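Mitogen activated protein kinase, putative (Leishmania donovani, PDB 4QNY) probably phosphorylates serine and threonine residues of target proteins as a mitogen-activated protein kinase, drawing the phosphate from magnesium-bound ATP. Local coordinates at residues D81-E93 / D99-D111. Numbering follows the deposited sequence. Where two conformers were deposited one is given.
With ANP (phosphoaminophosphonic acid-adenylate ester), chain D.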
loop_
_atom_site.group_PDB
_atom_site.type_symbol
_atom_site.label_atom_id
_atom_site.label_comp_id
_atom_site.label_asym_id
_atom_site.label_seq_id
_atom_site.Cartn_x
_atom_site.Cartn_y
_atom_site.Cartn_z
ATOM N N ASP A 81 5.361 4.100 14.521
ATOM C CA ASP A 81 4.706 2.872 14.955
ATOM C C ASP A 81 3.686 2.346 13.943
ATOM O O ASP A 81 3.365 1.159 13.948
ATOM C CB ASP A 81 4.027 3.084 16.310
ATOM C CG ASP A 81 5.018 3.359 17.424
ATOM O OD1 ASP A 81 5.891 2.498 17.668
ATOM O OD2 ASP A 81 4.927 4.432 18.054
ATOM N N ASN A 82 3.184 3.221 13.080
ATOM C CA ASN A 82 2.193 2.811 12.086
ATOM C C ASN A 82 2.794 2.624 10.697
ATOM O O ASN A 82 2.072 2.498 9.706
ATOM C CB ASN A 82 1.045 3.821 12.031
ATOM C CG ASN A 82 0.214 3.827 13.304
ATOM O OD1 ASN A 82 -0.092 4.883 13.854
ATOM N ND2 ASN A 82 -0.151 2.640 13.777
ATOM N N ILE A 83 4.121 2.608 10.632
ATOM C CA ILE A 83 4.838 2.298 9.401
ATOM C C ILE A 83 5.856 1.204 9.698
ATOM O O ILE A 83 6.647 1.331 10.633
ATOM C CB ILE A 83 5.547 3.537 8.816
ATOM C CG1 ILE A 83 4.538 4.655 8.543
ATOM C CG2 ILE A 83 6.298 3.174 7.543
ATOM C CD1 ILE A 83 5.171 5.956 8.097
ATOM N N ILE A 84 5.829 0.131 8.912
ATOM C CA ILE A 84 6.681 -1.026 9.174
ATOM C C ILE A 84 8.160 -0.626 9.186
ATOM O O ILE A 84 8.640 0.095 8.309
ATOM C CB ILE A 84 6.430 -2.163 8.146
ATOM C CG1 ILE A 84 7.112 -3.456 8.599
ATOM C CG2 ILE A 84 6.856 -1.756 6.739
ATOM C CD1 ILE A 84 6.481 -4.074 9.829
ATOM N N GLY A 85 8.867 -1.075 10.219
ATOM C CA GLY A 85 10.234 -0.648 10.451
ATOM C C GLY A 85 11.277 -1.481 9.735
ATOM O O GLY A 85 11.013 -2.606 9.313
ATOM N N LEU A 86 12.472 -0.917 9.605
ATOM C CA LEU A 86 13.583 -1.602 8.959
ATOM C C LEU A 86 14.621 -2.025 9.994
ATOM O O LEU A 86 15.124 -1.195 10.751
ATOM C CB LEU A 86 14.224 -0.700 7.902
ATOM C CG LEU A 86 15.280 -1.336 6.997
ATOM C CD1 LEU A 86 14.646 -2.381 6.095
ATOM C CD2 LEU A 86 15.994 -0.273 6.178
ATOM N N ARG A 87 14.938 -3.316 10.027
ATOM C CA ARG A 87 15.900 -3.830 10.997
ATOM C C ARG A 87 17.279 -4.065 10.388
ATOM O O ARG A 87 18.294 -3.856 11.053
ATOM C CB ARG A 87 15.388 -5.126 11.632
ATOM C CG ARG A 87 14.884 -4.954 13.059
ATOM C CD ARG A 87 15.182 -6.182 13.908
ATOM N NE ARG A 87 14.916 -5.949 15.325
ATOM C CZ ARG A 87 15.270 -6.782 16.299
ATOM N NH1 ARG A 87 15.911 -7.907 16.012
ATOM N NH2 ARG A 87 14.988 -6.488 17.561
ATOM N N ASN A 88 17.320 -4.498 9.130
ATOM C CA ASN A 88 18.593 -4.805 8.482
ATOM C C ASN A 88 18.499 -4.902 6.960
ATOM O O ASN A 88 17.417 -5.080 6.401
ATOM C CB ASN A 88 19.157 -6.115 9.041
ATOM C CG ASN A 88 20.673 -6.143 9.048
ATOM O OD1 ASN A 88 21.323 -5.476 8.244
ATOM N ND2 ASN A 88 21.244 -6.920 9.961
ATOM N N ILE A 89 19.649 -4.777 6.301
ATOM C CA ILE A 89 19.757 -4.971 4.857
ATOM C C ILE A 89 20.908 -5.928 4.546
ATOM O O ILE A 89 22.077 -5.556 4.636
ATOM C CB ILE A 89 19.990 -3.641 4.109
ATOM C CG1 ILE A 89 18.890 -2.629 4.439
ATOM C CG2 ILE A 89 20.060 -3.881 2.607
ATOM C CD1 ILE A 89 17.530 -3.008 3.899
ATOM N N LEU A 90 20.570 -7.160 4.178
ATOM C CA LEU A 90 21.576 -8.182 3.910
ATOM C C LEU A 90 21.951 -8.232 2.434
ATOM O O LEU A 90 21.127 -8.564 1.585
ATOM C CB LEU A 90 21.076 -9.553 4.366
ATOM C CG LEU A 90 20.611 -9.653 5.820
ATOM C CD1 LEU A 90 20.190 -11.077 6.148
ATOM C CD2 LEU A 90 21.698 -9.177 6.770
ATOM N N THR A 91 23.206 -7.910 2.138
ATOM C CA THR A 91 23.704 -7.899 0.768
ATOM C C THR A 91 24.971 -8.743 0.632
ATOM O O THR A 91 25.771 -8.813 1.563
ATOM C CB THR A 91 23.999 -6.467 0.303
ATOM O OG1 THR A 91 24.837 -5.827 1.271
ATOM C CG2 THR A 91 22.709 -5.671 0.158
ATOM N N PRO A 92 25.152 -9.393 -0.529
ATOM C CA PRO A 92 26.363 -10.181 -0.791
ATOM C C PRO A 92 27.614 -9.309 -0.860
ATOM O O PRO A 92 27.593 -8.256 -1.499
ATOM C CB PRO A 92 26.077 -10.831 -2.149
ATOM C CG PRO A 92 24.591 -10.778 -2.300
ATOM C CD PRO A 92 24.173 -9.515 -1.620
ATOM N N GLU A 93 28.688 -9.748 -0.214
ATOM C CA GLU A 93 29.934 -8.989 -0.189
ATOM C C GLU A 93 30.591 -8.936 -1.566
ATOM O O GLU A 93 31.253 -7.958 -1.910
ATOM C CB GLU A 93 30.903 -9.588 0.831
ATOM N N ASP A 99 23.185 -11.046 -6.992
ATOM C CA ASP A 99 22.033 -11.239 -7.859
ATOM C C ASP A 99 20.774 -11.367 -7.008
ATOM O O ASP A 99 19.712 -11.750 -7.497
ATOM C CB ASP A 99 22.218 -12.471 -8.748
ATOM C CG ASP A 99 22.337 -13.757 -7.952
ATOM O OD1 ASP A 99 22.158 -14.840 -8.544
ATOM O OD2 ASP A 99 22.611 -13.686 -6.734
ATOM N N HIS A 100 20.917 -11.040 -5.728
ATOM C CA HIS A 100 19.826 -11.120 -4.762
ATOM C C HIS A 100 20.232 -10.432 -3.464
ATOM O O HIS A 100 21.419 -10.232 -3.211
ATOM C CB HIS A 100 19.456 -12.575 -4.476
ATOM C CG HIS A 100 20.416 -13.265 -3.558
ATOM N ND1 HIS A 100 21.632 -13.756 -3.983
ATOM C CD2 HIS A 100 20.345 -13.533 -2.233
ATOM C CE1 HIS A 100 22.265 -14.303 -2.961
ATOM N NE2 HIS A 100 21.507 -14.179 -1.887
ATOM N N PHE A 101 19.248 -10.080 -2.641
ATOM C CA PHE A 101 19.520 -9.557 -1.305
ATOM C C PHE A 101 18.259 -9.592 -0.446
ATOM O O PHE A 101 17.152 -9.756 -0.960
ATOM C CB PHE A 101 20.091 -8.134 -1.377
ATOM C CG PHE A 101 19.064 -7.071 -1.634
ATOM C CD1 PHE A 101 18.632 -6.802 -2.920
ATOM C CD2 PHE A 101 18.552 -6.319 -0.589
ATOM C CE1 PHE A 101 17.696 -5.817 -3.159
ATOM C CE2 PHE A 101 17.617 -5.335 -0.821
ATOM C CZ PHE A 101 17.188 -5.082 -2.108
ATOM N N TYR A 102 18.434 -9.441 0.863
ATOM C CA TYR A 102 17.329 -9.574 1.807
ATOM C C TYR A 102 16.992 -8.276 2.532
ATOM O O TYR A 102 17.878 -7.535 2.958
ATOM C CB TYR A 102 17.643 -10.661 2.838
ATOM C CG TYR A 102 17.454 -12.068 2.322
ATOM C CD1 TYR A 102 16.257 -12.743 2.518
ATOM C CD2 TYR A 102 18.471 -12.721 1.638
ATOM C CE1 TYR A 102 16.079 -14.029 2.049
ATOM C CE2 TYR A 102 18.301 -14.008 1.165
ATOM C CZ TYR A 102 17.102 -14.657 1.373
ATOM O OH TYR A 102 16.924 -15.937 0.905
ATOM N N ILE A 103 15.696 -8.016 2.670
ATOM C CA ILE A 103 15.205 -6.895 3.459
ATOM C C ILE A 103 14.651 -7.411 4.781
ATOM O O ILE A 103 13.729 -8.227 4.796
ATOM C CB ILE A 103 14.111 -6.109 2.715
ATOM C CG1 ILE A 103 14.645 -5.581 1.383
ATOM C CG2 ILE A 103 13.590 -4.972 3.579
ATOM C CD1 ILE A 103 13.570 -5.027 0.475
ATOM N N VAL A 104 15.217 -6.939 5.885
ATOM C CA VAL A 104 14.816 -7.408 7.206
ATOM C C VAL A 104 13.952 -6.380 7.929
ATOM O O VAL A 104 14.402 -5.272 8.224
ATOM C CB VAL A 104 16.041 -7.743 8.074
ATOM C CG1 VAL A 104 15.608 -8.158 9.468
ATOM C CG2 VAL A 104 16.868 -8.839 7.417
ATOM N N MET A 105 12.709 -6.757 8.215
ATOM C CA MET A 105 11.752 -5.856 8.847
ATOM C C MET A 105 11.172 -6.446 10.128
ATOM O O MET A 105 11.317 -7.641 10.391
ATOM C CB MET A 105 10.612 -5.529 7.881
ATOM C CG MET A 105 11.061 -5.107 6.495
ATOM S SD MET A 105 9.751 -5.330 5.278
ATOM C CE MET A 105 9.569 -7.113 5.304
ATOM N N ASP A 106 10.514 -5.603 10.919
ATOM C CA ASP A 106 9.765 -6.072 12.080
ATOM C C ASP A 106 8.644 -7.002 11.629
ATOM O O ASP A 106 8.141 -6.882 10.512
ATOM C CB ASP A 106 9.189 -4.897 12.872
ATOM C CG ASP A 106 10.259 -4.081 13.570
ATOM O OD1 ASP A 106 11.183 -4.686 14.155
ATOM O OD2 ASP A 106 10.175 -2.836 13.537
ATOM N N ILE A 107 8.255 -7.930 12.494
ATOM C CA ILE A 107 7.236 -8.907 12.137
ATOM C C ILE A 107 5.845 -8.463 12.596
ATOM O O ILE A 107 5.678 -7.908 13.683
ATOM C CB ILE A 107 7.568 -10.305 12.727
ATOM C CG1 ILE A 107 6.590 -11.362 12.210
ATOM C CG2 ILE A 107 7.589 -10.270 14.250
ATOM C CD1 ILE A 107 6.672 -11.587 10.718
ATOM N N MET A 108 4.855 -8.684 11.738
ATOM C CA MET A 108 3.461 -8.462 12.094
ATOM C C MET A 108 2.698 -9.771 11.921
ATOM O O MET A 108 3.103 -10.633 11.142
ATOM C CB MET A 108 2.847 -7.348 11.243
ATOM C CG MET A 108 3.462 -5.974 11.485
ATOM S SD MET A 108 3.063 -5.292 13.109
ATOM C CE MET A 108 1.324 -4.912 12.894
ATOM N N GLU A 109 1.599 -9.918 12.652
ATOM C CA GLU A 109 0.871 -11.184 12.693
ATOM C C GLU A 109 0.241 -11.553 11.349
ATOM O O GLU A 109 0.322 -12.704 10.920
ATOM C CB GLU A 109 -0.202 -11.132 13.784
ATOM C CG GLU A 109 0.371 -11.011 15.191
ATOM C CD GLU A 109 -0.700 -10.911 16.260
ATOM O OE1 GLU A 109 -1.865 -11.256 15.972
ATOM O OE2 GLU A 109 -0.375 -10.489 17.390
ATOM N N THR A 110 -0.378 -10.580 10.688
ATOM C CA THR A 110 -1.040 -10.820 9.407
ATOM C C THR A 110 -1.315 -9.501 8.690
ATOM O O THR A 110 -0.790 -8.460 9.085
ATOM C CB THR A 110 -2.365 -11.591 9.593
ATOM O OG1 THR A 110 -2.983 -11.804 8.319
ATOM C CG2 THR A 110 -3.316 -10.814 10.493
ATOM N N ASP A 111 -2.123 -9.536 7.636
ATOM C CA ASP A 111 -2.555 -8.292 7.006
ATOM C C ASP A 111 -4.063 -8.301 6.744
ATOM O O ASP A 111 -4.736 -9.308 6.970
ATOM C CB ASP A 111 -1.770 -8.029 5.712
ATOM C CG ASP A 111 -1.980 -9.101 4.660
ATOM O OD1 ASP A 111 -3.140 -9.373 4.298
ATOM O OD2 ASP A 111 -0.985 -9.681 4.183
HETATM P PG ANP D . 7.096 -5.420 -3.770
HETATM O O1G ANP D . 7.953 -6.621 -3.523
HETATM O O2G ANP D . 7.709 -4.184 -3.006
HETATM O O3G ANP D . 7.080 -5.101 -5.320
HETATM P PB ANP D . 5.261 -7.172 -2.505
HETATM O O1B ANP D . 5.818 -8.267 -3.356
HETATM O O2B ANP D . 3.730 -7.402 -2.342
HETATM N N3B ANP D . 5.505 -5.677 -3.236
HETATM P PA ANP D . 5.194 -6.886 0.250
HETATM O O1A ANP D . 3.855 -6.299 0.012
HETATM O O2A ANP D . 6.114 -5.970 1.061
HETATM O O3A ANP D . 5.968 -7.198 -1.112
HETATM O "O5'" ANP D . 4.993 -8.277 0.981
HETATM C "C5'" ANP D . 4.065 -9.269 0.496
HETATM C "C4'" ANP D . 3.305 -9.846 1.666
HETATM O "O4'" ANP D . 4.228 -10.282 2.684
HETATM C "C3'" ANP D . 2.372 -8.880 2.383
HETATM O "O3'" ANP D . 1.115 -8.796 1.722
HETATM C "C2'" ANP D . 2.250 -9.519 3.768
HETATM O "O2'" ANP D . 1.252 -10.535 3.791
HETATM C "C1'" ANP D . 3.643 -10.131 3.965
HETATM N N9 ANP D . 4.531 -9.315 4.785
HETATM C C8 ANP D . 5.355 -8.309 4.361
HETATM N N7 ANP D . 6.046 -7.735 5.321
HETATM C C5 ANP D . 5.640 -8.420 6.456
HETATM C C6 ANP D . 6.003 -8.293 7.816
HETATM N N6 ANP D . 6.886 -7.402 8.270
HETATM N N1 ANP D . 5.415 -9.130 8.700
HETATM C C2 ANP D . 4.528 -10.023 8.251
HETATM N N3 ANP D . 4.111 -10.233 6.999
HETATM C C4 ANP D . 4.709 -9.393 6.148
HETATM O O HOH W 1 7.797 -1.046 13.052
#
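Arg-87 and Asn-88 both turn their backbone N-H groups on Val-104 O, at 2.7 Å from Arg-87 N and 3.2 Å from Asn-88 N, from the same face of its carbonyl plane. This is a classic beta bulge in the antiparallel hairpin of strands 86-90 and 101-106, the β4-β5 pair of the kinase N-lobe, which runs on into the hinge. Beyond the bulge the pairing is regular: Val-104 N donates to Asn-88 O, and Leu-90 and Tyr-102 exchange two bonds. Strand 86-90 is the sheet's outer member, while 101-106 also pairs with 47-54.

Apolar side chains split between the two faces. Leu-86, Ile-89, Ile-103 and the Phe-101 ring gather on the side of helix 62-77; Leu-86 meets Ile-103 at about a right angle, CD1 to CG2 3.8 Å. On the other face, the Val-104 branches straddle the bulge: CG1, anti to its own N (chi1 177°), lies against Arg-87 CB, and CG2 against Asn-88 CB. Leu-90 and Tyr-102 abut through their CB atoms.

Polar contact near the hinge is looser. Arg-87 NE stands 4.1 Å from Asp-106 OD1, well out of the guanidinium plane, so any attraction is probably one of charge alone, with no N-H aimed at the oxygen; a water donates to Asp-106 OD2 and accepts a weak bond from Gly-85 N.

The hinge grips the adenine of the ATP analogue through two bonds, N6 to Asp-106 O (2.6 Å) and Met-108 N to N1 (3.1 Å). Ile-84, beside Met-105 at the gatekeeper position, puts CD1 3.3 Å from that same Asp-106 O and 3.7 Å from ANP N6.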